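Local coordinates for alpha-L-rhamnosidase (Aspergillus terreus, PDB 6GSZ), which probably hydrolyses terminal non-reducing alpha-L-rhamnose residues of alpha-L-rhamnosides, and is seen here with glucose in a pocket of its six-hairpin glycosidase domain, at residues N453-R464 against Q755-A763; V724-M733 against W742-S750. All coordinates share one frame; numbering follows the deposited sequence.

Contact 1: residues N453-R464 against Q755-A763. With BGC (beta-D-glucopyranose), chain B; EDO (1,2-ethanediol), chain C.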
loop_
_atom_site.group_PDB
_atom_site.type_symbol
_atom_site.label_atom_id
_atom_site.label_comp_id
_atom_site.label_asym_id
_atom_site.label_seq_id
_atom_site.Cartn_x
_atom_site.Cartn_y
_atom_site.Cartn_z
ATOM N N ASN A 453 -6.190 -1.358 -2.679
ATOM C CA ASN A 453 -5.454 -2.479 -2.159
ATOM C C ASN A 453 -4.240 -2.093 -1.298
ATOM O O ASN A 453 -3.505 -2.996 -0.850
ATOM C CB ASN A 453 -5.035 -3.389 -3.291
ATOM C CG ASN A 453 -6.207 -4.140 -3.874
ATOM O OD1 ASN A 453 -6.774 -5.012 -3.187
ATOM N ND2 ASN A 453 -6.599 -3.821 -5.110
ATOM N N PHE A 454 -4.067 -0.812 -0.977
ATOM C CA PHE A 454 -3.101 -0.397 0.046
ATOM C C PHE A 454 -3.932 0.016 1.256
ATOM O O PHE A 454 -4.257 1.173 1.437
ATOM C CB PHE A 454 -2.158 0.678 -0.504
ATOM C CG PHE A 454 -0.951 0.129 -1.232
ATOM C CD1 PHE A 454 -1.075 -0.638 -2.386
ATOM C CD2 PHE A 454 0.304 0.276 -0.667
ATOM C CE1 PHE A 454 0.057 -1.146 -3.024
ATOM C CE2 PHE A 454 1.420 -0.252 -1.308
ATOM C CZ PHE A 454 1.275 -1.001 -2.433
ATOM N N PHE A 455 -4.416 -1.013 1.956
ATOM C CA PHE A 455 -5.426 -0.832 3.032
ATOM C C PHE A 455 -4.874 -1.509 4.281
ATOM O O PHE A 455 -5.250 -2.669 4.533
ATOM C CB PHE A 455 -6.748 -1.465 2.605
ATOM C CG PHE A 455 -7.981 -0.998 3.345
ATOM C CD1 PHE A 455 -8.271 -1.452 4.638
ATOM C CD2 PHE A 455 -8.849 -0.078 2.775
ATOM C CE1 PHE A 455 -9.392 -1.018 5.307
ATOM C CE2 PHE A 455 -9.979 0.342 3.459
ATOM C CZ PHE A 455 -10.247 -0.115 4.715
ATOM N N SER A 456 -3.936 -0.838 4.970
ATOM C CA SER A 456 -3.128 -1.319 6.154
ATOM C C SER A 456 -1.981 -2.239 5.666
ATOM O O SER A 456 -0.851 -2.038 6.066
ATOM C CB SER A 456 -3.989 -1.938 7.303
ATOM O OG SER A 456 -3.184 -2.167 8.404
ATOM N N ILE A 457 -2.338 -3.252 4.861
ATOM C CA ILE A 457 -1.422 -4.218 4.233
ATOM C C ILE A 457 -1.687 -4.176 2.718
ATOM O O ILE A 457 -2.742 -3.704 2.285
ATOM C CB ILE A 457 -1.632 -5.632 4.805
ATOM C CG1 ILE A 457 -3.034 -6.155 4.480
ATOM C CG2 ILE A 457 -1.338 -5.674 6.289
ATOM C CD1 ILE A 457 -3.149 -7.666 4.536
ATOM N N PRO A 458 -0.746 -4.639 1.871
ATOM C CA PRO A 458 -0.972 -4.707 0.440
ATOM C C PRO A 458 -1.789 -5.953 0.114
ATOM O O PRO A 458 -1.274 -7.072 0.146
ATOM C CB PRO A 458 0.446 -4.753 -0.138
ATOM C CG PRO A 458 1.263 -5.428 0.964
ATOM C CD PRO A 458 0.561 -5.139 2.269
ATOM N N THR A 459 -3.045 -5.714 -0.191
ATOM C CA THR A 459 -4.002 -6.800 -0.388
ATOM C C THR A 459 -4.070 -7.241 -1.854
ATOM O O THR A 459 -3.804 -6.456 -2.760
ATOM C CB THR A 459 -5.429 -6.455 0.061
ATOM O OG1 THR A 459 -5.917 -5.302 -0.614
ATOM C CG2 THR A 459 -5.544 -6.185 1.542
ATOM N N ASP A 460 -4.397 -8.522 -2.071
ATOM C CA ASP A 460 -4.690 -8.998 -3.382
ATOM C C ASP A 460 -5.936 -8.331 -3.972
ATOM O O ASP A 460 -5.984 -7.970 -5.142
ATOM C CB ASP A 460 -4.870 -10.511 -3.441
ATOM C CG ASP A 460 -6.003 -11.092 -2.589
ATOM O OD1 ASP A 460 -6.231 -10.611 -1.453
ATOM O OD2 ASP A 460 -6.638 -12.048 -3.108
ATOM N N CYS A 461 -6.992 -8.239 -3.145
ATOM C CA CYS A 461 -8.238 -7.640 -3.586
ATOM C C CYS A 461 -9.003 -7.100 -2.376
ATOM O O CYS A 461 -8.637 -7.400 -1.258
ATOM C CB CYS A 461 -9.115 -8.626 -4.361
ATOM S SG CYS A 461 -9.558 -10.125 -3.447
ATOM N N PRO A 462 -9.971 -6.203 -2.596
ATOM C CA PRO A 462 -10.683 -5.547 -1.508
ATOM C C PRO A 462 -12.151 -5.922 -1.341
ATOM O O PRO A 462 -12.766 -5.344 -0.476
ATOM C CB PRO A 462 -10.641 -4.088 -2.029
ATOM C CG PRO A 462 -10.867 -4.229 -3.520
ATOM C CD PRO A 462 -10.238 -5.560 -3.891
ATOM N N GLN A 463 -12.655 -6.870 -2.117
ATOM C CA GLN A 463 -14.130 -7.052 -2.200
ATOM C C GLN A 463 -14.606 -8.410 -1.696
ATOM O O GLN A 463 -15.609 -8.429 -0.969
ATOM C CB GLN A 463 -14.597 -6.742 -3.627
ATOM C CG GLN A 463 -14.394 -7.831 -4.675
ATOM C CD GLN A 463 -12.954 -8.156 -4.982
ATOM O OE1 GLN A 463 -12.296 -8.868 -4.230
ATOM N NE2 GLN A 463 -12.436 -7.656 -6.100
ATOM N N ARG A 464 -13.971 -9.503 -2.070
ATOM C CA ARG A 464 -14.434 -10.831 -1.747
ATOM C C ARG A 464 -13.900 -11.256 -0.372
ATOM O O ARG A 464 -13.375 -10.463 0.396
ATOM C CB ARG A 464 -14.090 -11.824 -2.866
ATOM C CG ARG A 464 -12.607 -12.145 -3.021
ATOM C CD ARG A 464 -12.369 -12.978 -4.261
ATOM N NE ARG A 464 -10.971 -13.307 -4.447
ATOM C CZ ARG A 464 -10.351 -13.399 -5.623
ATOM N NH1 ARG A 464 -11.071 -13.356 -6.731
ATOM N NH2 ARG A 464 -9.022 -13.521 -5.648
ATOM N N GLN A 755 -14.450 -19.446 -10.200
ATOM C CA GLN A 755 -14.935 -19.108 -8.886
ATOM C C GLN A 755 -14.089 -17.963 -8.311
ATOM O O GLN A 755 -14.566 -17.147 -7.494
ATOM C CB GLN A 755 -14.872 -20.322 -7.942
ATOM N N MET A 756 -12.817 -17.923 -8.715
ATOM C CA MET A 756 -11.863 -16.875 -8.320
ATOM C C MET A 756 -11.841 -15.825 -9.437
ATOM O O MET A 756 -11.144 -16.007 -10.442
ATOM C CB MET A 756 -10.476 -17.469 -8.111
ATOM C CG MET A 756 -9.432 -16.516 -7.628
ATOM S SD MET A 756 -7.759 -17.133 -7.886
ATOM C CE MET A 756 -7.544 -16.779 -9.622
ATOM N N THR A 757 -12.626 -14.757 -9.274
ATOM C CA THR A 757 -12.681 -13.656 -10.237
ATOM C C THR A 757 -12.906 -12.331 -9.517
ATOM O O THR A 757 -13.946 -12.162 -8.865
ATOM C CB THR A 757 -13.767 -13.873 -11.291
ATOM O OG1 THR A 757 -13.487 -15.085 -12.001
ATOM C CG2 THR A 757 -13.865 -12.736 -12.274
ATOM N N SER A 758 -11.955 -11.412 -9.628
ATOM C CA SER A 758 -12.008 -10.100 -9.026
ATOM C C SER A 758 -11.827 -9.030 -10.113
ATOM O O SER A 758 -11.056 -9.209 -11.084
ATOM C CB SER A 758 -10.951 -9.983 -7.943
ATOM O OG SER A 758 -10.371 -8.697 -7.884
ATOM N N PHE A 759 -12.459 -7.867 -9.909
ATOM C CA PHE A 759 -12.305 -6.719 -10.782
ATOM C C PHE A 759 -11.410 -5.640 -10.139
ATOM O O PHE A 759 -11.470 -4.470 -10.561
ATOM C CB PHE A 759 -13.666 -6.137 -11.202
ATOM C CG PHE A 759 -14.439 -7.098 -12.054
ATOM C CD1 PHE A 759 -14.265 -7.078 -13.419
ATOM C CD2 PHE A 759 -15.297 -8.045 -11.503
ATOM C CE1 PHE A 759 -14.950 -7.978 -14.223
ATOM C CE2 PHE A 759 -15.977 -8.934 -12.312
ATOM C CZ PHE A 759 -15.802 -8.903 -13.667
ATOM N N ASN A 760 -10.578 -6.002 -9.157
ATOM C CA ASN A 760 -9.751 -4.991 -8.509
ATOM C C ASN A 760 -8.516 -5.629 -7.867
ATOM O O ASN A 760 -8.415 -5.746 -6.650
ATOM C CB ASN A 760 -10.554 -4.207 -7.479
ATOM C CG ASN A 760 -9.972 -2.856 -7.153
ATOM O OD1 ASN A 760 -8.844 -2.543 -7.575
ATOM N ND2 ASN A 760 -10.688 -2.029 -6.406
ATOM N N HIS A 761 -7.569 -6.012 -8.727
ATOM C CA HIS A 761 -6.245 -6.569 -8.359
ATOM C C HIS A 761 -5.183 -5.724 -9.054
ATOM O O HIS A 761 -5.355 -5.489 -10.245
ATOM C CB HIS A 761 -6.107 -8.002 -8.907
ATOM C CG HIS A 761 -6.436 -9.147 -8.022
ATOM N ND1 HIS A 761 -7.728 -9.414 -7.604
ATOM C CD2 HIS A 761 -5.653 -10.153 -7.558
ATOM C CE1 HIS A 761 -7.710 -10.517 -6.877
ATOM N NE2 HIS A 761 -6.432 -10.998 -6.810
ATOM N N TYR A 762 -4.144 -5.269 -8.339
ATOM C CA TYR A 762 -3.083 -4.472 -9.002
ATOM C C TYR A 762 -2.087 -5.256 -9.836
ATOM O O TYR A 762 -1.325 -4.601 -10.576
ATOM C CB TYR A 762 -2.361 -3.564 -7.991
ATOM C CG TYR A 762 -1.816 -4.165 -6.720
ATOM C CD1 TYR A 762 -1.031 -5.291 -6.709
ATOM C CD2 TYR A 762 -2.120 -3.596 -5.493
ATOM C CE1 TYR A 762 -0.491 -5.800 -5.541
ATOM C CE2 TYR A 762 -1.609 -4.104 -4.307
ATOM C CZ TYR A 762 -0.850 -5.261 -4.319
ATOM O OH TYR A 762 -0.349 -5.747 -3.140
ATOM N N ALA A 763 -2.047 -6.590 -9.816
ATOM C CA ALA A 763 -0.973 -7.301 -10.529
ATOM C C ALA A 763 -0.868 -6.882 -11.985
ATOM O O ALA A 763 0.244 -6.630 -12.422
ATOM C CB ALA A 763 -1.160 -8.813 -10.415
HETATM C C2 BGC B . -3.672 -13.713 -5.388
HETATM C C3 BGC B . -2.655 -14.691 -5.905
HETATM C C4 BGC B . -2.748 -16.116 -5.406
HETATM C C5 BGC B . -4.141 -16.479 -5.587
HETATM C C6 BGC B . -4.230 -17.925 -5.137
HETATM C C1 BGC B . -5.062 -14.317 -5.489
HETATM O O1 BGC B . -6.007 -13.330 -5.124
HETATM O O2 BGC B . -3.845 -12.656 -6.302
HETATM O O3 BGC B . -1.477 -14.313 -5.427
HETATM O O4 BGC B . -1.865 -17.090 -6.010
HETATM O O5 BGC B . -5.113 -15.620 -4.908
HETATM O O6 BGC B . -5.608 -18.310 -5.149
HETATM C C1 EDO C . 1.287 0.628 7.609
HETATM O O1 EDO C . -0.065 0.043 7.611
HETATM C C2 EDO C . 1.309 2.157 7.719
HETATM O O2 EDO C . 1.334 2.856 6.405
HETATM O O HOH W 1 -0.626 -8.279 -2.256
HETATM O O HOH W 2 -3.936 -6.394 -5.722
HETATM O O HOH W 3 -13.969 -14.618 -6.666
#
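His761 meets Asp460 twice, once directly and once through the bound glucose. The backbone O of Asp460 sits 3.1 Å above the imidazole plane, over its centre. At the ring's edge NE2 donates to glucose O1 at 2.9 Å, nearly straight at 164°, and more weakly to O2. Asp460 OD2 lies 2.5 Å from the same glucose O1, very short for a hydrogen bond, so its length is doubtful. Arg464 brings an extended chain to this group: NH2 lies 3.1 Å from O1, which is near the guanidinium plane, while Met756 CG packs obliquely against the guanidinium. These four residues belong to a twelve-residue glucose pocket in the (alpha/alpha)6-barrel domain of the GH78 type, and both segments are inter-helix loops. Salt bridges to Glu740 and Glu466 anchor the arginine. In the second shell Ser758 OG is hydrogen-bonded to His761 ND1 (2.8 Å) from within the ring plane and, with the NE2 bond, helps fix the ring's rotation; this oxygen also takes an ST-turn bond from Asn760 N and a weak one from Gln463 NE2. Farther out, Asn453 ND2 donates to Asn760 O at 3.1 Å, arriving 58° out of the carbonyl plane. Tyr762 lies against Asn453 CB and Phe454, the two aromatic planes 51° apart, and one water links its OH to Pro458 O while another joins its N to the carbonyls of Thr459 and Asp460.

Contact 2: residues V724-M733 against W742-S750; sequences VPSWLYQVVM and WDSMLPNGS. With NAG (2-acetamido-2-deoxy-beta-D-glucopyranose), chain F; NAG (2-acetamido-2-deoxy-beta-D-glucopyranose), chain H.
Segment 724-733 turns into the short helix 727-732 after a cis peptide before Pro725, and approaches the irregular segment 742-750 most closely at Pro725 and Trp742, whose CA atoms are 5.4 Å apart. Trp742 sends the CH2 and CZ3 edge of its six-membered ring against one face of the Trp727 indole: CH2 stands 3.4 Å above that plane, offset toward the rim, and with planes 84° apart the pair is T-shaped. Pro725 CB packs on Trp742 CB, and the two indole nitrogens are held by the carbonyls of Val764 (for Trp727) and Thr694 (for Trp742). The backbone O of Trp742 is gripped by Gln730 NE2 at 3.1 Å, almost straight at 174°, and by a water that also accepts from Ser726 N. The oxygen lies in the Gln730 amide plane, although the donor stands above the carbonyl plane; Trp739 N binds the amide's other end, OE1, which helps fix the flip of the group. Tyr729 reaches across with its CG trans to the backbone N (chi1 166°), and its OH donates to Met745 O at 2.7 Å. Its ring is sandwiched between Val724 CB over one face and Met733 CG over the opposite one. Beyond it, doubly bent Met733 lays CE 3.8 Å from Met745 SD and 3.4 Å from Leu746 O. Ser726 caps the helix from its N-cap position, its OG accepting from Tyr729 N and hydrogen-bonded also to Glu723 O. At the far end, Leu746 to Gly749 form a type I beta turn that carries an N-linked glycan on Asn748, whose OD1 accepts from Ser750 N in an Asx turn: a glycosylated surface loop packed on a short helix of the six-hairpin glycosidase domain.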
loop_
_atom_site.group_PDB
_atom_site.type_symbol
_atom_site.label_atom_id
_atom_site.label_comp_id
_atom_site.label_asym_id
_atom_site.label_seq_id
_atom_site.Cartn_x
_atom_site.Cartn_y
_atom_site.Cartn_z
ATOM N N VAL A 724 -9.435 -8.837 -26.061
ATOM C CA VAL A 724 -8.987 -9.694 -24.981
ATOM C C VAL A 724 -8.019 -10.738 -25.527
ATOM O O VAL A 724 -8.232 -11.258 -26.637
ATOM C CB VAL A 724 -10.205 -10.328 -24.289
ATOM C CG1 VAL A 724 -10.915 -11.348 -25.160
ATOM C CG2 VAL A 724 -9.843 -10.976 -22.963
ATOM N N PRO A 725 -6.941 -11.121 -24.806
ATOM C CA PRO A 725 -6.457 -10.476 -23.576
ATOM C C PRO A 725 -5.499 -9.303 -23.837
ATOM O O PRO A 725 -4.579 -9.413 -24.682
ATOM C CB PRO A 725 -5.706 -11.648 -22.917
ATOM C CG PRO A 725 -5.085 -12.395 -24.043
ATOM C CD PRO A 725 -6.122 -12.300 -25.147
ATOM N N SER A 726 -5.666 -8.215 -23.090
ATOM C CA SER A 726 -4.848 -7.019 -23.187
ATOM C C SER A 726 -5.227 -6.086 -22.034
ATOM O O SER A 726 -6.226 -6.311 -21.339
ATOM C CB SER A 726 -5.050 -6.294 -24.511
ATOM O OG SER A 726 -6.376 -5.800 -24.587
ATOM N N TRP A 727 -4.451 -5.043 -21.810
ATOM C CA TRP A 727 -4.807 -4.039 -20.797
ATOM C C TRP A 727 -6.014 -3.182 -21.204
ATOM O O TRP A 727 -6.937 -2.979 -20.419
ATOM C CB TRP A 727 -3.621 -3.150 -20.485
ATOM C CG TRP A 727 -2.493 -3.866 -19.829
ATOM C CD1 TRP A 727 -2.332 -4.072 -18.495
ATOM C CD2 TRP A 727 -1.325 -4.420 -20.457
ATOM N NE1 TRP A 727 -1.188 -4.779 -18.251
ATOM C CE2 TRP A 727 -0.530 -4.980 -19.437
ATOM C CE3 TRP A 727 -0.893 -4.525 -21.779
ATOM C CZ2 TRP A 727 0.673 -5.634 -19.697
ATOM C CZ3 TRP A 727 0.292 -5.177 -22.039
ATOM C CH2 TRP A 727 1.064 -5.714 -21.010
ATOM N N LEU A 728 -6.023 -2.681 -22.442
ATOM C CA LEU A 728 -7.059 -1.724 -22.832
ATOM C C LEU A 728 -8.388 -2.417 -23.091
ATOM O O LEU A 728 -9.408 -1.730 -23.103
ATOM C CB LEU A 728 -6.618 -0.917 -24.062
ATOM C CG LEU A 728 -5.405 -0.042 -23.852
ATOM C CD1 LEU A 728 -5.174 0.860 -25.063
ATOM C CD2 LEU A 728 -5.475 0.762 -22.573
ATOM N N TYR A 729 -8.392 -3.741 -23.256
ATOM C CA TYR A 729 -9.683 -4.444 -23.277
ATOM C C TYR A 729 -10.455 -4.100 -22.006
ATOM O O TYR A 729 -11.647 -3.854 -22.041
ATOM C CB TYR A 729 -9.476 -5.947 -23.389
ATOM C CG TYR A 729 -10.695 -6.769 -23.082
ATOM C CD1 TYR A 729 -11.724 -6.837 -23.988
ATOM C CD2 TYR A 729 -10.815 -7.472 -21.898
ATOM C CE1 TYR A 729 -12.856 -7.589 -23.720
ATOM C CE2 TYR A 729 -11.930 -8.232 -21.602
ATOM C CZ TYR A 729 -12.963 -8.290 -22.525
ATOM O OH TYR A 729 -14.074 -9.036 -22.250
ATOM N N GLN A 730 -9.754 -4.140 -20.869
ATOM C CA GLN A 730 -10.452 -3.905 -19.600
ATOM C C GLN A 730 -10.988 -2.463 -19.557
ATOM O O GLN A 730 -12.087 -2.232 -19.069
ATOM C CB GLN A 730 -9.535 -4.214 -18.402
ATOM C CG GLN A 730 -8.892 -5.581 -18.484
ATOM C CD GLN A 730 -8.141 -6.024 -17.252
ATOM O OE1 GLN A 730 -7.720 -5.199 -16.439
ATOM N NE2 GLN A 730 -7.951 -7.337 -17.105
ATOM N N VAL A 731 -10.276 -1.521 -20.191
ATOM C CA VAL A 731 -10.671 -0.117 -20.250
ATOM C C VAL A 731 -11.931 0.057 -21.138
ATOM O O VAL A 731 -12.909 0.746 -20.776
ATOM C CB VAL A 731 -9.496 0.755 -20.755
ATOM C CG1 VAL A 731 -9.946 2.184 -20.967
ATOM C CG2 VAL A 731 -8.339 0.729 -19.741
ATOM N N VAL A 732 -11.922 -0.547 -22.320
ATOM C CA VAL A 732 -13.023 -0.360 -23.259
ATOM C C VAL A 732 -14.255 -1.137 -22.781
ATOM O O VAL A 732 -15.336 -0.827 -23.258
ATOM C CB VAL A 732 -12.631 -0.657 -24.720
ATOM C CG1 VAL A 732 -11.460 0.203 -25.177
ATOM C CG2 VAL A 732 -12.387 -2.132 -24.989
ATOM N N MET A 733 -14.101 -2.079 -21.834
ATOM C CA MET A 733 -15.241 -2.769 -21.200
ATOM C C MET A 733 -15.749 -1.985 -19.977
ATOM O O MET A 733 -16.547 -2.494 -19.197
ATOM C CB MET A 733 -14.824 -4.175 -20.785
ATOM C CG MET A 733 -14.576 -5.099 -21.956
ATOM S SD MET A 733 -16.075 -5.464 -22.890
ATOM C CE MET A 733 -16.977 -6.447 -21.703
ATOM N N TRP A 742 -7.090 -11.390 -17.023
ATOM C CA TRP A 742 -7.194 -10.603 -18.264
ATOM C C TRP A 742 -8.677 -10.507 -18.667
ATOM O O TRP A 742 -9.192 -9.428 -19.073
ATOM C CB TRP A 742 -6.316 -11.204 -19.378
ATOM C CG TRP A 742 -4.857 -11.175 -19.034
ATOM C CD1 TRP A 742 -4.045 -12.212 -18.726
ATOM C CD2 TRP A 742 -4.043 -10.004 -19.000
ATOM N NE1 TRP A 742 -2.770 -11.770 -18.463
ATOM C CE2 TRP A 742 -2.759 -10.411 -18.591
ATOM C CE3 TRP A 742 -4.301 -8.638 -19.197
ATOM C CZ2 TRP A 742 -1.702 -9.519 -18.499
ATOM C CZ3 TRP A 742 -3.251 -7.757 -19.094
ATOM C CH2 TRP A 742 -1.982 -8.197 -18.711
ATOM N N ASP A 743 -9.387 -11.621 -18.475
ATOM C CA ASP A 743 -10.793 -11.758 -18.896
ATOM C C ASP A 743 -11.720 -11.901 -17.672
ATOM O O ASP A 743 -12.612 -12.745 -17.691
ATOM C CB ASP A 743 -10.959 -12.963 -19.857
ATOM C CG ASP A 743 -10.446 -14.294 -19.311
ATOM O OD1 ASP A 743 -9.826 -14.307 -18.204
ATOM O OD2 ASP A 743 -10.548 -15.294 -20.027
ATOM N N SER A 744 -11.573 -11.074 -16.626
ATOM C CA SER A 744 -12.496 -11.192 -15.489
ATOM C C SER A 744 -13.925 -11.016 -15.998
ATOM O O SER A 744 -14.847 -11.633 -15.463
ATOM C CB SER A 744 -12.191 -10.209 -14.391
ATOM O OG SER A 744 -11.118 -10.652 -13.557
ATOM N N MET A 745 -14.118 -10.121 -16.977
ATOM C CA MET A 745 -15.393 -10.054 -17.739
ATOM C C MET A 745 -15.121 -10.487 -19.186
ATOM O O MET A 745 -14.095 -10.086 -19.764
ATOM C CB MET A 745 -15.964 -8.632 -17.753
ATOM C CG MET A 745 -17.326 -8.475 -18.427
ATOM S SD MET A 745 -18.048 -6.831 -18.095
ATOM C CE MET A 745 -18.524 -7.049 -16.369
ATOM N N LEU A 746 -16.030 -11.287 -19.748
ATOM C CA LEU A 746 -15.934 -11.740 -21.124
ATOM C C LEU A 746 -16.545 -10.675 -22.040
ATOM O O LEU A 746 -17.274 -9.788 -21.612
ATOM C CB LEU A 746 -16.642 -13.095 -21.241
ATOM C CG LEU A 746 -16.227 -14.144 -20.212
ATOM C CD1 LEU A 746 -16.999 -15.431 -20.442
ATOM C CD2 LEU A 746 -14.728 -14.416 -20.241
ATOM N N PRO A 747 -16.217 -10.645 -23.351
ATOM C CA PRO A 747 -16.666 -9.544 -24.206
ATOM C C PRO A 747 -18.169 -9.247 -24.299
ATOM O O PRO A 747 -18.533 -8.088 -24.556
ATOM C CB PRO A 747 -16.087 -9.897 -25.594
ATOM C CG PRO A 747 -14.900 -10.803 -25.267
ATOM C CD PRO A 747 -15.319 -11.582 -24.032
ATOM N N ASN A 748 -19.033 -10.220 -24.002
ATOM C CA ASN A 748 -20.506 -9.955 -24.050
ATOM C C ASN A 748 -21.014 -9.452 -22.698
ATOM O O ASN A 748 -22.196 -9.195 -22.547
ATOM C CB ASN A 748 -21.334 -11.183 -24.422
ATOM C CG ASN A 748 -21.022 -12.369 -23.544
ATOM O OD1 ASN A 748 -20.412 -12.240 -22.470
ATOM N ND2 ASN A 748 -21.437 -13.532 -24.006
ATOM N N GLY A 749 -20.136 -9.361 -21.698
ATOM C CA GLY A 749 -20.530 -8.774 -20.429
ATOM C C GLY A 749 -20.651 -9.794 -19.321
ATOM O O GLY A 749 -20.858 -9.394 -18.180
ATOM N N SER A 750 -20.620 -11.087 -19.651
ATOM C CA SER A 750 -20.679 -12.151 -18.637
ATOM C C SER A 750 -19.385 -12.190 -17.824
ATOM O O SER A 750 -18.309 -11.925 -18.365
ATOM C CB SER A 750 -20.906 -13.491 -19.275
ATOM O OG SER A 750 -22.224 -13.559 -19.776
HETATM C C1 NAG F . -21.114 -14.687 -23.254
HETATM C C2 NAG F . -22.104 -15.775 -23.477
HETATM C C3 NAG F . -21.497 -17.131 -23.167
HETATM C C4 NAG F . -20.146 -17.317 -23.865
HETATM C C5 NAG F . -19.221 -16.176 -23.450
HETATM C C6 NAG F . -17.800 -16.142 -24.032
HETATM C C7 NAG F . -24.348 -14.829 -23.126
HETATM C C8 NAG F . -25.463 -14.711 -22.130
HETATM N N2 NAG F . -23.273 -15.494 -22.666
HETATM O O3 NAG F . -22.434 -18.076 -23.685
HETATM O O4 NAG F . -19.634 -18.614 -23.519
HETATM O O5 NAG F . -19.868 -14.988 -23.900
HETATM O O6 NAG F . -17.814 -16.027 -25.454
HETATM O O7 NAG F . -24.464 -14.364 -24.261
HETATM C C1 NAG H . -19.968 0.580 -21.267
HETATM C C2 NAG H . -20.892 -0.642 -21.446
HETATM C C3 NAG H . -21.788 -0.431 -22.649
HETATM C C4 NAG H . -22.497 0.910 -22.524
HETATM C C5 NAG H . -21.507 2.046 -22.239
HETATM C C6 NAG H . -22.238 3.350 -21.985
HETATM C C7 NAG H . -20.131 -2.861 -20.608
HETATM C C8 NAG H . -19.249 -4.045 -20.893
HETATM N N2 NAG H . -20.156 -1.902 -21.556
HETATM O O3 NAG H . -22.754 -1.485 -22.706
HETATM O O4 NAG H . -23.180 1.149 -23.739
HETATM O O5 NAG H . -20.719 1.759 -21.078
HETATM O O6 NAG H . -21.270 4.348 -21.666
HETATM O O7 NAG H . -20.744 -2.830 -19.535
HETATM O O HOH W 4 -7.777 -8.459 -21.109
#

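Both segments of contact 2 fall within the chain that runs from 453-464 to 755-763, and the two contacts lie about 18 Å apart, centre to centre. They touch at Ser758 O, 2.9 Å from Ser744 OG (a probable hydrogen bond), and at Phe759 CZ, 3.4 Å from Ser744 O. Ser758 thus faces the glucose-binding histidine with its side chain and the glycosylated loop with its carbonyl. Contact 1 lies about 11 Å from the centre of the chain and contributes four of the twelve residues around the glucose, which Asp473 and Trp527 also bind; contact 2, about 25 Å from that centre, lies away from the pocket. Glu740, between the segments of contact 2, joins the pocket through Arg464.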